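Local coordinates for protein large component of pyocin AP41 (Pseudomonas aeruginosa pao1, PDB 4UHP) that cleaves DNA through its HNH-type nuclease domain, the part present here in complex with the bacteriocin immunity protein, at the interface of chains A and B. Residues are numbered along the deposited sequence; one frame, centred on the assembly and turned at random. Chains: chain A, Large component of pyocin AP41; chain B, Bacteriocin immunity protein.

Contact 1: the interface of chains A and B. Residues chain A 67, 70, 81-83; chain B 58-61.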
ATOM      1  N   SER A  67      -1.652  -7.589   5.467  1.00 20.27           N
ATOM      2  CA  SER A  67      -2.958  -8.164   5.179  1.00 20.93           C
ATOM      3  C   SER A  67      -2.937  -8.863   3.826  1.00 20.60           C
ATOM      4  O   SER A  67      -2.124  -8.514   2.970  1.00 22.16           O
ATOM      5  CB  SER A  67      -4.028  -7.075   5.182  1.00 23.88           C
ATOM      6  OG  SER A  67      -3.762  -6.130   4.158  1.00 22.38           O
ATOM      7  N   ASN A  70      -2.833  -6.339   1.053  1.00 18.30           N
ATOM      8  CA  ASN A  70      -1.522  -5.727   0.845  1.00 22.84           C
ATOM      9  C   ASN A  70      -0.514  -6.714   0.265  1.00 25.84           C
ATOM     10  O   ASN A  70       0.412  -6.316  -0.438  1.00 23.81           O
ATOM     11  CB  ASN A  70      -0.981  -5.132   2.148  1.00 19.48           C
ATOM     12  CG  ASN A  70      -1.307  -3.653   2.291  1.00 20.15           C
ATOM     13  OD1 ASN A  70      -1.541  -2.964   1.301  1.00 19.09           O
ATOM     14  ND2 ASN A  70      -1.320  -3.160   3.526  1.00 17.18           N
ATOM     15  N   TYR A  81      -0.742  -0.162   1.403  1.00 17.30           N
ATOM     16  CA  TYR A  81      -1.401   0.942   2.088  1.00 16.96           C
ATOM     17  C   TYR A  81      -1.139   0.903   3.589  1.00 17.14           C
ATOM     18  O   TYR A  81      -1.169  -0.160   4.205  1.00 19.32           O
ATOM     19  CB  TYR A  81      -2.907   0.911   1.816  1.00 17.65           C
ATOM     20  CG  TYR A  81      -3.288   1.406   0.441  1.00 23.83           C
ATOM     21  CD1 TYR A  81      -2.952   0.686  -0.698  1.00 25.86           C
ATOM     22  CD2 TYR A  81      -3.987   2.595   0.281  1.00 19.23           C
ATOM     23  CE1 TYR A  81      -3.303   1.136  -1.956  1.00 27.34           C
ATOM     24  CE2 TYR A  81      -4.341   3.054  -0.971  1.00 21.95           C
ATOM     25  CZ  TYR A  81      -3.996   2.321  -2.087  1.00 24.55           C
ATOM     26  OH  TYR A  81      -4.348   2.774  -3.336  1.00 21.77           O
ATOM     27  N   ALA A  82      -0.893   2.067   4.178  1.00 18.73           N
ATOM     28  CA  ALA A  82      -0.695   2.156   5.620  1.00 20.60           C
ATOM     29  C   ALA A  82      -2.034   2.229   6.346  1.00 21.44           C
ATOM     30  O   ALA A  82      -3.080   2.413   5.716  1.00 20.97           O
ATOM     31  CB  ALA A  82       0.162   3.359   5.963  1.00 18.73           C
ATOM     32  N   VAL A  83      -1.997   2.076   7.668  1.00 22.10           N
ATOM     33  CA  VAL A  83      -3.200   2.199   8.487  1.00 21.95           C
ATOM     34  C   VAL A  83      -3.780   3.602   8.335  1.00 21.70           C
ATOM     35  O   VAL A  83      -3.039   4.549   8.077  1.00 21.47           O
ATOM     36  CB  VAL A  83      -2.916   1.907   9.986  1.00 28.51           C
ATOM     37  CG1 VAL A  83      -2.479   0.461  10.180  1.00 28.70           C
ATOM     38  CG2 VAL A  83      -1.878   2.871  10.543  1.00 27.25           C
TER
ATOM     39  N   ILE B  58     -10.202  -2.530   3.857  1.00 22.35           N
ATOM     40  CA  ILE B  58      -9.603  -3.450   2.898  1.00 20.35           C
ATOM     41  C   ILE B  58      -8.199  -3.882   3.301  1.00 16.43           C
ATOM     42  O   ILE B  58      -7.907  -5.079   3.382  1.00 18.92           O
ATOM     43  CB  ILE B  58      -9.531  -2.820   1.493  1.00 20.78           C
ATOM     44  CG1 ILE B  58     -10.930  -2.456   0.995  1.00 22.89           C
ATOM     45  CG2 ILE B  58      -8.833  -3.759   0.521  1.00 22.07           C
ATOM     46  CD1 ILE B  58     -10.929  -1.734  -0.339  1.00 23.99           C
ATOM     47  N   PHE B  59      -7.333  -2.903   3.554  1.00 16.88           N
ATOM     48  CA  PHE B  59      -5.908  -3.167   3.724  1.00 15.65           C
ATOM     49  C   PHE B  59      -5.491  -3.428   5.171  1.00 17.27           C
ATOM     50  O   PHE B  59      -4.412  -3.962   5.419  1.00 22.26           O
ATOM     51  CB  PHE B  59      -5.090  -2.002   3.157  1.00 14.38           C
ATOM     52  CG  PHE B  59      -5.312  -1.763   1.689  1.00 14.79           C
ATOM     53  CD1 PHE B  59      -4.792  -2.633   0.745  1.00 17.34           C
ATOM     54  CD2 PHE B  59      -6.032  -0.664   1.253  1.00 16.29           C
ATOM     55  CE1 PHE B  59      -4.991  -2.415  -0.609  1.00 20.38           C
ATOM     56  CE2 PHE B  59      -6.232  -0.439  -0.097  1.00 19.54           C
ATOM     57  CZ  PHE B  59      -5.710  -1.318  -1.031  1.00 21.69           C
ATOM     58  N   HIS B  60      -6.328  -3.036   6.125  1.00 18.22           N
ATOM     59  CA  HIS B  60      -6.058  -3.337   7.529  1.00 24.93           C
ATOM     60  C   HIS B  60      -7.311  -3.831   8.248  1.00 24.74           C
ATOM     61  O   HIS B  60      -7.761  -3.224   9.221  1.00 20.38           O
ATOM     62  CB  HIS B  60      -5.479  -2.108   8.223  1.00 20.35           C
ATOM     63  CG  HIS B  60      -4.156  -1.684   7.665  1.00 20.42           C
ATOM     64  ND1 HIS B  60      -2.958  -2.173   8.141  1.00 21.36           N
ATOM     65  CD2 HIS B  60      -3.844  -0.848   6.647  1.00 19.96           C
ATOM     66  CE1 HIS B  60      -1.963  -1.642   7.452  1.00 21.57           C
ATOM     67  NE2 HIS B  60      -2.473  -0.836   6.539  1.00 21.78           N
ATOM     68  N   PRO B  61      -7.866  -4.956   7.773  1.00 21.18           N
ATOM     69  CA  PRO B  61      -9.157  -5.454   8.247  1.00 19.09           C
ATOM     70  C   PRO B  61      -9.093  -6.040   9.652  1.00 25.09           C
ATOM     71  O   PRO B  61      -8.037  -6.496  10.092  1.00 21.18           O
ATOM     72  CB  PRO B  61      -9.498  -6.539   7.227  1.00 18.77           C
ATOM     73  CG  PRO B  61      -8.163  -7.067   6.817  1.00 19.05           C
ATOM     74  CD  PRO B  61      -7.236  -5.888   6.817  1.00 18.70           C
TER
HETATM   75  O   HOH W   1      -1.733  -4.787   5.873  1.00 17.89           O
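B:Phe59 and B:His60 turn their side chains towards A:Tyr81 and A:Val83 with nearly the same first torsion. In each, CG lies beside the backbone N and anti to the carbonyl carbon (chi1 -61° for B:Phe59, -63° for B:His60). A:Tyr81 and B:Phe59 stack face to face, with planes 3° from parallel and ring centroids 4.1 Å apart. The rings are shifted, with CE2 of B:Phe59 over the tyrosine centre. The other face of B:Phe59 rests on CG2 of its own neighbour B:Ile58.

The imidazole of B:His60 reaches past this stack to the backbone of chain A. Its NE2 donates to the carbonyl O of A:Tyr81 at 2.8 Å, coming from above the carbonyl plane. The branch CG1 of A:Val83 lies over one face of the imidazole, 3.4 Å from ND1, as a CH-pi contact. Hydrogen bond and methyl together should limit rotation of the ring.

A:Asn70 touches B:Phe59 and also holds the backbone of A:Tyr81 through both ends of its amide. Its OD1 accepts from the backbone N of A:Tyr81 at 2.9 Å. Its ND2 donates to O of A:Tyr81 at 3.1 Å, in the carbonyl plane on a lone pair. That carbonyl oxygen is therefore gripped from both chains. OD1 also lies beyond CD1 of B:Phe59, raised from the ring plane on the tyrosine side, with amide and ring nearly aligned.

A:Ser67 precedes helix 68-75 and caps its start, as OG accepts from the backbone N of A:Asn70. The same hydroxyl donates to the carbonyl O of B:Phe59 at 2.6 Å, from above the carbonyl plane, not on a lone pair. B:Pro61 packs its CD against CB of the serine. This patch joins the nuclease to helix 56-59 of the immunity protein and the residues after it. Water 1 bonds to N and OG of A:Ser67 and ND2 of A:Asn70. Its 2.8 Å bond to O of B:Phe59 puts water and serine hydroxyl on one carbonyl.

Contact 2: the interface of chains A and B. Residues chain A 72, 76, 78; chain B 24-25, 34.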
ATOM      1  N   TYR A  72      -1.253  -9.032  -1.964  1.00 20.56           N
ATOM      2  CA  TYR A  72      -1.522  -9.062  -3.395  1.00 20.85           C
ATOM      3  C   TYR A  72      -0.914  -7.848  -4.083  1.00 24.43           C
ATOM      4  O   TYR A  72      -0.329  -7.963  -5.160  1.00 27.04           O
ATOM      5  CB  TYR A  72      -3.024  -9.117  -3.683  1.00 21.35           C
ATOM      6  CG  TYR A  72      -3.346  -8.667  -5.089  1.00 25.98           C
ATOM      7  CD1 TYR A  72      -3.049  -9.473  -6.179  1.00 26.67           C
ATOM      8  CD2 TYR A  72      -3.921  -7.424  -5.330  1.00 28.03           C
ATOM      9  CE1 TYR A  72      -3.327  -9.061  -7.467  1.00 30.22           C
ATOM     10  CE2 TYR A  72      -4.200  -7.004  -6.614  1.00 29.78           C
ATOM     11  CZ  TYR A  72      -3.901  -7.826  -7.678  1.00 29.95           C
ATOM     12  OH  TYR A  72      -4.179  -7.411  -8.958  1.00 32.34           O
ATOM     13  N   GLN A  76       2.199  -7.396  -7.095  1.00 21.26           N
ATOM     14  CA  GLN A  76       2.017  -6.790  -8.410  1.00 22.53           C
ATOM     15  C   GLN A  76       2.930  -5.582  -8.606  1.00 25.91           C
ATOM     16  O   GLN A  76       2.823  -4.863  -9.602  1.00 25.81           O
ATOM     17  CB  GLN A  76       0.559  -6.378  -8.606  1.00 24.47           C
ATOM     18  CG  GLN A  76      -0.423  -7.521  -8.440  1.00 26.93           C
ATOM     19  CD  GLN A  76      -0.166  -8.655  -9.415  1.00 33.23           C
ATOM     20  OE1 GLN A  76      -0.213  -8.466 -10.632  1.00 36.35           O
ATOM     21  NE2 GLN A  76       0.118  -9.839  -8.885  1.00 31.47           N
ATOM     22  N   LEU A  78       2.932  -3.044  -6.584  1.00 20.10           N
ATOM     23  CA  LEU A  78       2.215  -1.868  -6.105  1.00 26.37           C
ATOM     24  C   LEU A  78       2.549  -1.588  -4.647  1.00 26.25           C
ATOM     25  O   LEU A  78       2.704  -2.511  -3.849  1.00 29.58           O
ATOM     26  CB  LEU A  78       0.703  -2.048  -6.272  1.00 26.20           C
ATOM     27  CG  LEU A  78       0.199  -2.439  -7.663  1.00 34.24           C
ATOM     28  CD1 LEU A  78      -1.322  -2.368  -7.727  1.00 38.17           C
ATOM     29  CD2 LEU A  78       0.827  -1.568  -8.736  1.00 38.91           C
TER
ATOM     30  N   LYS B  24      -6.979 -10.056  -6.468  1.00 36.67           N
ATOM     31  CA  LYS B  24      -6.611 -10.705  -7.721  1.00 36.08           C
ATOM     32  C   LYS B  24      -6.481  -9.676  -8.834  1.00 35.18           C
ATOM     33  O   LYS B  24      -6.974  -8.554  -8.715  1.00 34.69           O
ATOM     34  CB  LYS B  24      -7.647 -11.765  -8.113  1.00 43.58           C
ATOM     35  CG  LYS B  24      -8.767 -11.237  -9.001  1.00 51.98           C
ATOM     36  CD  LYS B  24      -9.748 -12.340  -9.371  1.00 59.67           C
ATOM     37  CE  LYS B  24     -11.018 -12.254  -8.539  1.00 60.96           C
ATOM     38  NZ  LYS B  24     -12.159 -12.969  -9.177  1.00 64.06           N
ATOM     39  N   ASN B  25      -5.819 -10.061  -9.919  1.00 34.97           N
ATOM     40  CA  ASN B  25      -5.678  -9.179 -11.070  1.00 36.45           C
ATOM     41  C   ASN B  25      -6.789  -9.404 -12.089  1.00 37.96           C
ATOM     42  O   ASN B  25      -6.568 -10.013 -13.134  1.00 39.62           O
ATOM     43  CB  ASN B  25      -4.314  -9.375 -11.732  1.00 37.77           C
ATOM     44  CG  ASN B  25      -3.945  -8.229 -12.651  1.00 41.33           C
ATOM     45  OD1 ASN B  25      -4.785  -7.398 -12.995  1.00 44.74           O
ATOM     46  ND2 ASN B  25      -2.681  -8.181 -13.057  1.00 41.30           N
ATOM     47  N   LEU B  34      -2.118  -0.408 -13.682  1.00 34.99           N
ATOM     48  CA  LEU B  34      -2.801  -1.196 -12.669  1.00 35.95           C
ATOM     49  C   LEU B  34      -2.961  -0.371 -11.402  1.00 34.62           C
ATOM     50  O   LEU B  34      -4.022  -0.369 -10.779  1.00 30.82           O
ATOM     51  CB  LEU B  34      -2.035  -2.486 -12.373  1.00 33.02           C
ATOM     52  CG  LEU B  34      -2.592  -3.356 -11.244  1.00 37.52           C
ATOM     53  CD1 LEU B  34      -4.025  -3.774 -11.540  1.00 29.62           C
ATOM     54  CD2 LEU B  34      -1.712  -4.575 -11.022  1.00 32.80           C
TER
HETATM   55  O   HOH W   2      -5.943  -5.514  -8.969  1.00 25.09           O
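The polar contact between A:Tyr72 and B:Lys24 is made by the phenol tip. OH of A:Tyr72 is 3.0 Å from the backbone O of B:Lys24, and the pair can form a hydrogen bond with the phenol as donor. Water 2 offers a second route between them. It lies 2.6 Å from OH of A:Tyr72 and makes a longer bond to O of B:Lys24. The lysine takes part through its backbone, while its side chain runs away from the tyrosine.

The flat side of the phenol is also used. CG of A:Tyr72 is anti to the backbone N (chi1 160°), which carries the ring out to chain B. The backbone N of B:Lys24 lies above the centre of one ring face, and CE1 comes to 3.7 Å from CA of B:Lys24.

Apolar contacts come from B:Leu34. Its CD2 meets CB of A:Gln76 at 3.8 Å. A:Leu78 crosses it at about a right angle, with CD1 3.9 Å from CG of B:Leu34. The amide OE1 of A:Gln76 lies 3.5 Å from ND2 of B:Asn25. The two amide planes are steeply turned, so this is at most a weak polar contact.

In the nuclease domain, A:Tyr72 sits on helix 68-75, and A:Gln76 and A:Leu78 follow its end. In the immunity protein, B:Leu34 is near the start of helix 31-49, while B:Lys24 and B:Asn25 lie in the loop before that helix.

Contact 1 and contact 2 are parts of one nuclease-immunity interface, and the centres of their C-alpha atoms are about 14 Å apart. On chain A they share helix 68-75 and the stretch that follows it. On chain B they use different elements: helix 56-59 and the residues after it in contact 1, and the loop before helix 31-49 with the start of that helix in contact 2. Immunity proteins of this family bind their DNases beside the active site. In related complexes the counterpart of helix 56-59 gives the conserved part of the interface and that of helix 31-49 the variable, specificity-determining part; a similar division is plausible here.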